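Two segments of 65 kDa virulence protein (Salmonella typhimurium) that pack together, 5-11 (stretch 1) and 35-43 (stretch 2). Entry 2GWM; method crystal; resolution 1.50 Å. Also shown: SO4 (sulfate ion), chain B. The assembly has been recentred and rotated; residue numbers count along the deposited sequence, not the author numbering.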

ATOM      1  N   ILE A   5     -11.339 -11.333  -8.685  1.00 20.71           N
ATOM      2  CA  ILE A   5     -10.440 -10.533  -9.545  1.00 20.93           C
ATOM      3  C   ILE A   5     -11.129  -9.289 -10.005  1.00 19.64           C
ATOM      4  O   ILE A   5     -10.537  -8.215 -10.047  1.00 20.47           O
ATOM      5  N   GLN A   6     -12.409  -9.390 -10.384  1.00 19.48           N
ATOM      6  CA  GLN A   6     -13.102  -8.195 -10.812  1.00 20.81           C
ATOM      7  C   GLN A   6     -13.209  -7.165  -9.679  1.00 19.95           C
ATOM      8  O   GLN A   6     -13.120  -5.957  -9.924  1.00 21.06           O
ATOM      9  N   ALA A   7     -13.404  -7.631  -8.460  1.00 19.64           N
ATOM     10  CA  ALA A   7     -13.397  -6.714  -7.313  1.00 19.07           C
ATOM     11  C   ALA A   7     -12.028  -6.054  -7.125  1.00 19.78           C
ATOM     12  O   ALA A   7     -11.974  -4.887  -6.868  1.00 20.13           O
ATOM     13  N   LEU A   8     -10.950  -6.819  -7.301  1.00 18.70           N
ATOM     14  CA  LEU A   8      -9.602  -6.256  -7.256  1.00 19.11           C
ATOM     15  C   LEU A   8      -9.369  -5.232  -8.335  1.00 18.70           C
ATOM     16  O   LEU A   8      -8.728  -4.173  -8.106  1.00 19.05           O
ATOM     17  N   ARG A   9      -9.858  -5.481  -9.538  1.00 20.09           N
ATOM     18  CA  ARG A   9      -9.789  -4.462 -10.600  1.00 20.26           C
ATOM     19  C   ARG A   9     -10.461  -3.172 -10.161  1.00 19.83           C
ATOM     20  O   ARG A   9      -9.925  -2.084 -10.354  1.00 20.64           O
ATOM     21  N   TYR A  10     -11.636  -3.284  -9.538  1.00 20.39           N
ATOM     22  CA  TYR A  10     -12.352  -2.103  -9.067  1.00 20.19           C
ATOM     23  C   TYR A  10     -11.589  -1.382  -7.963  1.00 19.99           C
ATOM     24  O   TYR A  10     -11.518  -0.168  -7.948  1.00 20.32           O
ATOM     25  N   TYR A  11     -11.039  -2.125  -7.012  1.00 18.86           N
ATOM     26  CA  TYR A  11     -10.138  -1.599  -5.994  1.00 19.25           C
ATOM     27  C   TYR A  11      -9.065  -0.730  -6.658  1.00 19.53           C
ATOM     28  O   TYR A  11      -8.827   0.390  -6.244  1.00 19.96           O
ATOM     29  N   GLU A  35     -22.512   3.646  -1.801  1.00 20.92           N
ATOM     30  CA  GLU A  35     -22.860   3.637  -3.183  1.00 20.74           C
ATOM     31  C   GLU A  35     -22.175   2.482  -3.925  1.00 20.48           C
ATOM     32  O   GLU A  35     -22.763   1.841  -4.788  1.00 21.75           O
ATOM     33  N   THR A  36     -20.918   2.222  -3.575  1.00 20.39           N
ATOM     34  CA  THR A  36     -20.186   1.072  -4.088  1.00 21.12           C
ATOM     35  C   THR A  36     -20.832  -0.258  -3.747  1.00 20.25           C
ATOM     36  O   THR A  36     -20.989  -1.143  -4.586  1.00 20.56           O
ATOM     37  N   LEU A  37     -21.208  -0.416  -2.491  1.00 19.69           N
ATOM     38  CA  LEU A  37     -21.851  -1.651  -2.081  1.00 19.82           C
ATOM     39  C   LEU A  37     -23.143  -1.900  -2.818  1.00 19.49           C
ATOM     40  O   LEU A  37     -23.441  -3.040  -3.199  1.00 20.82           O
ATOM     41  N   LEU A  38     -23.885  -0.835  -3.072  1.00 19.98           N
ATOM     42  CA  LEU A  38     -25.171  -0.968  -3.770  1.00 21.02           C
ATOM     43  C   LEU A  38     -24.877  -1.314  -5.234  1.00 20.78           C
ATOM     44  O   LEU A  38     -25.459  -2.258  -5.784  1.00 22.16           O
ATOM     45  N   SER A  39     -23.989  -0.558  -5.870  1.00 22.00           N
ATOM     46  CA  SER A  39     -23.724  -0.749  -7.284  1.00 22.75           C
ATOM     47  C   SER A  39     -23.122  -2.108  -7.627  1.00 23.74           C
ATOM     48  O   SER A  39     -23.323  -2.633  -8.701  1.00 23.55           O
ATOM     49  N   ARG A  40     -22.373  -2.689  -6.705  1.00 21.91           N
ATOM     50  CA  ARG A  40     -21.783  -3.995  -6.925  1.00 22.81           C
ATOM     51  C   ARG A  40     -22.607  -5.104  -6.250  1.00 22.30           C
ATOM     52  O   ARG A  40     -22.176  -6.273  -6.144  1.00 23.32           O
ATOM     53  N   ASP A  41     -23.805  -4.730  -5.788  1.00 22.49           N
ATOM     54  CA  ASP A  41     -24.841  -5.679  -5.313  1.00 23.28           C
ATOM     55  C   ASP A  41     -24.571  -6.373  -4.023  1.00 21.90           C
ATOM     56  O   ASP A  41     -25.321  -7.283  -3.657  1.00 22.67           O
ATOM     57  N   TYR A  42     -23.607  -5.890  -3.241  1.00 21.00           N
ATOM     58  CA  TYR A  42     -23.477  -6.428  -1.912  1.00 21.25           C
ATOM     59  C   TYR A  42     -24.645  -6.028  -1.022  1.00 22.69           C
ATOM     60  O   TYR A  42     -24.941  -6.703  -0.061  1.00 24.10           O
ATOM     61  N   LEU A  43     -25.264  -4.907  -1.302  1.00 22.21           N
ATOM     62  CA  LEU A  43     -26.473  -4.485  -0.601  1.00 22.59           C
ATOM     63  C   LEU A  43     -27.552  -4.131  -1.588  1.00 24.26           C
ATOM     64  O   LEU A  43     -27.273  -3.741  -2.707  1.00 23.58           O
TER

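Two segments meet here with modest contact, burying 256 Å² in total: a helical stretch, 5-11, and the end of a second helix, 35-39, with the turn that follows it. The backbones stay well apart, with the CA atoms of Ala-7 and Arg-40 8.8 Å from each other and those of Tyr-10 and Thr-36 9.8 Å, so long side chains have to bridge the gap.

Along stretch 1, Ile-5 comes first and takes no part; its m, m side chain stays out of reach of the other segment. Gln-6 sits at the margin, its CA-to-CB bond pointing sideways and chi1 and chi2 at m and t. Its carbonyl O lies 3.7 Å from NH2 of Arg-40, a contact at the rim; the same oxygen accepts the helical hydrogen bond from Tyr-10 N. The side chain is more concerned with the sulfate, probably a guest from the crystallisation liquor: Gln-6 OE1 lies 2.6 Å from sulfate O3. Arg-40 holds the same ion with two hydrogen bonds, from NH1 to sulfate O2 at 3.0 Å and from NH2 to sulfate O1 at 2.8 Å, so the anion sits between side chains of both segments and meets the positive charge of the guanidinium.

Ala-7 is the small residue of the contact. Its backbone N is 4.0 Å from Arg-40 NH2, and its CB touches Tyr-42 OH at 4.2 Å. Tyr-42, with chi1 m, points toward the helix and reaches the methyl with its hydroxyl oxygen; its hydroxyl finds its hydrogen bonding elsewhere in the structure. A short side chain on one segment is thus met by a long one on the other.

Leu-8 points away, in the t, p rotamer, and is buried outside this contact. Arg-9 starts sideways, but its end leads away.

Tyr-10 is the centrepiece, covered over 78 Å² by the other segment. Its chi1 of -179° (t) and chi2 of 88° send the ring across the gap, where it does two jobs. At the tip, its OH hydrogen-bonds Thr-36 OG1 at 2.8 Å, and either hydroxyl could be the donor; Thr-36 points toward the helix with chi1 m. On one face the ring receives Arg-40, whose CD lies 4.0 Å from the ring centroid and just 7° off the normal, a CH-pi contact. Arg-40 also points toward stretch 1, and its m, t, p rotamer runs the methylene over the ring and then carries the guanidinium past the ring's near end, with NH1 3.4 Å from Tyr-10 CD1. One arginine thereby covers an aromatic face with its aliphatic part and holds an anion with its charged end.

Arg-40 is also the first residue to leave helical geometry, so this side chain is launched just where the second helix gives out. Tyr-11, with chi1 t, is buried but out of reach.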

ATOM      1  CB  ILE A   5      -9.884 -11.370 -10.682  1.00 21.35           C
ATOM      2  CG1 ILE A   5      -8.826 -12.335 -10.124  1.00 24.23           C
ATOM      3  CG2 ILE A   5      -9.284 -10.505 -11.809  1.00 24.24           C
ATOM      4  CD1 ILE A   5      -7.548 -11.764  -9.830  1.00 28.05           C
ATOM      5  CB  GLN A   6     -14.496  -8.561 -11.326  1.00 21.75           C
ATOM      6  CG  GLN A   6     -14.510  -9.377 -12.584  1.00 24.50           C
ATOM      7  CD  GLN A   6     -15.932  -9.624 -13.060  1.00 30.93           C
ATOM      8  OE1 GLN A   6     -16.646  -8.675 -13.399  1.00 41.66           O
ATOM      9  NE2 GLN A   6     -16.357 -10.884 -13.082  1.00 37.81           N
ATOM     10  CB  ALA A   7     -13.854  -7.388  -6.080  1.00 20.03           C
ATOM     11  CB  LEU A   8      -8.573  -7.395  -7.372  1.00 19.79           C
ATOM     12  CG  LEU A   8      -7.070  -6.959  -7.403  1.00 20.27           C
ATOM     13  CD1 LEU A   8      -6.727  -6.206  -6.137  1.00 19.13           C
ATOM     14  CD2 LEU A   8      -6.250  -8.215  -7.537  1.00 20.25           C
ATOM     15  CB  ARG A   9     -10.436  -4.975 -11.895  1.00 20.74           C
ATOM     16  CG  ARG A   9      -9.691  -6.118 -12.595  1.00 22.25           C
ATOM     17  CD  ARG A   9     -10.398  -6.539 -13.909  1.00 26.61           C
ATOM     18  NE  ARG A   9      -9.619  -7.540 -14.608  1.00 29.07           N
ATOM     19  CZ  ARG A   9      -8.534  -7.295 -15.354  1.00 34.33           C
ATOM     20  NH1 ARG A   9      -8.084  -6.055 -15.573  1.00 33.56           N
ATOM     21  NH2 ARG A   9      -7.883  -8.322 -15.908  1.00 40.02           N
ATOM     22  CB  TYR A  10     -13.736  -2.534  -8.562  1.00 20.97           C
ATOM     23  CG  TYR A  10     -14.544  -1.380  -8.083  1.00 20.92           C
ATOM     24  CD1 TYR A  10     -15.337  -0.666  -8.941  1.00 24.04           C
ATOM     25  CD2 TYR A  10     -14.517  -1.002  -6.746  1.00 19.62           C
ATOM     26  CE1 TYR A  10     -16.061   0.403  -8.490  1.00 24.02           C
ATOM     27  CE2 TYR A  10     -15.212   0.082  -6.286  1.00 20.52           C
ATOM     28  CZ  TYR A  10     -16.030   0.762  -7.147  1.00 24.63           C
ATOM     29  OH  TYR A  10     -16.816   1.827  -6.731  1.00 26.66           O
ATOM     30  CB  TYR A  11      -9.464  -2.767  -5.239  1.00 19.30           C
ATOM     31  CG  TYR A  11      -8.381  -2.225  -4.355  1.00 20.35           C
ATOM     32  CD1 TYR A  11      -8.655  -1.782  -3.079  1.00 20.85           C
ATOM     33  CD2 TYR A  11      -7.086  -2.123  -4.818  1.00 21.91           C
ATOM     34  CE1 TYR A  11      -7.637  -1.220  -2.286  1.00 21.60           C
ATOM     35  CE2 TYR A  11      -6.083  -1.540  -4.023  1.00 21.86           C
ATOM     36  CZ  TYR A  11      -6.363  -1.085  -2.788  1.00 23.14           C
ATOM     37  OH  TYR A  11      -5.341  -0.504  -2.034  1.00 23.94           O
ATOM     38  CB  GLU A  35     -22.601   5.015  -3.834  1.00 23.08           C
ATOM     39  CG  GLU A  35     -23.587   5.389  -4.856  1.00 30.69           C
ATOM     40  CD  GLU A  35     -25.058   5.367  -4.374  1.00 31.05           C
ATOM     41  OE1 GLU A  35     -25.443   6.055  -3.377  1.00 35.56           O
ATOM     42  OE2 GLU A  35     -25.837   4.636  -5.015  1.00 40.50           O
ATOM     43  CB  THR A  36     -18.733   1.109  -3.617  1.00 22.57           C
ATOM     44  OG1 THR A  36     -18.061   2.232  -4.219  1.00 25.31           O
ATOM     45  CG2 THR A  36     -18.033  -0.231  -3.897  1.00 23.48           C
ATOM     46  CB  LEU A  37     -22.041  -1.671  -0.594  1.00 20.41           C
ATOM     47  CG  LEU A  37     -20.733  -1.626   0.211  1.00 20.91           C
ATOM     48  CD1 LEU A  37     -21.095  -1.440   1.687  1.00 21.26           C
ATOM     49  CD2 LEU A  37     -19.860  -2.854   0.038  1.00 20.53           C
ATOM     50  CB  LEU A  38     -25.991   0.309  -3.664  1.00 21.16           C
ATOM     51  CG  LEU A  38     -27.131   0.437  -4.660  1.00 24.15           C
ATOM     52  CD1 LEU A  38     -28.111  -0.683  -4.478  1.00 25.99           C
ATOM     53  CD2 LEU A  38     -27.823   1.778  -4.534  1.00 25.72           C
ATOM     54  CB  SER A  39     -22.861   0.373  -7.832  1.00 24.47           C
ATOM     55  OG  SER A  39     -21.608   0.414  -7.237  1.00 30.12           O
ATOM     56  CB  ARG A  40     -20.348  -3.969  -6.412  1.00 23.61           C
ATOM     57  CG  ARG A  40     -19.522  -2.905  -7.050  1.00 22.94           C
ATOM     58  CD  ARG A  40     -18.011  -3.082  -6.830  1.00 23.86           C
ATOM     59  NE  ARG A  40     -17.494  -4.302  -7.468  1.00 21.64           N
ATOM     60  CZ  ARG A  40     -17.157  -4.423  -8.758  1.00 22.00           C
ATOM     61  NH1 ARG A  40     -17.280  -3.420  -9.597  1.00 23.25           N
ATOM     62  NH2 ARG A  40     -16.706  -5.592  -9.211  1.00 24.28           N
ATOM     63  CB  ASP A  41     -25.222  -6.690  -6.414  1.00 25.68           C
ATOM     64  CG  ASP A  41     -25.727  -6.029  -7.631  1.00 30.59           C
ATOM     65  OD1 ASP A  41     -26.587  -5.126  -7.524  1.00 32.64           O
ATOM     66  OD2 ASP A  41     -25.201  -6.358  -8.721  1.00 38.29           O
ATOM     67  CB  TYR A  42     -22.175  -5.948  -1.249  1.00 20.89           C
ATOM     68  CG  TYR A  42     -20.898  -6.406  -1.920  1.00 20.99           C
ATOM     69  CD1 TYR A  42     -20.426  -7.664  -1.720  1.00 22.90           C
ATOM     70  CD2 TYR A  42     -20.184  -5.570  -2.760  1.00 21.42           C
ATOM     71  CE1 TYR A  42     -19.249  -8.102  -2.288  1.00 19.94           C
ATOM     72  CE2 TYR A  42     -19.006  -5.991  -3.332  1.00 20.82           C
ATOM     73  CZ  TYR A  42     -18.548  -7.271  -3.119  1.00 20.32           C
ATOM     74  OH  TYR A  42     -17.363  -7.639  -3.741  1.00 21.30           O
ATOM     75  CB  LEU A  43     -26.208  -3.274   0.276  1.00 21.58           C
ATOM     76  CG  LEU A  43     -25.216  -3.532   1.441  1.00 24.90           C
ATOM     77  CD1 LEU A  43     -24.900  -2.187   2.053  1.00 25.89           C
ATOM     78  CD2 LEU A  43     -25.773  -4.477   2.425  1.00 27.66           C
TER
HETATM   79  S   SO4 B 591     -17.380  -5.500 -12.801  1.00 66.61           S
HETATM   80  O1  SO4 B 591     -17.369  -6.532 -11.769  1.00 65.19           O
HETATM   81  O2  SO4 B 591     -16.559  -4.326 -12.417  1.00 62.70           O
HETATM   82  O3  SO4 B 591     -16.922  -6.138 -14.050  1.00 66.30           O
HETATM   83  O4  SO4 B 591     -18.761  -5.040 -13.009  1.00 66.19           O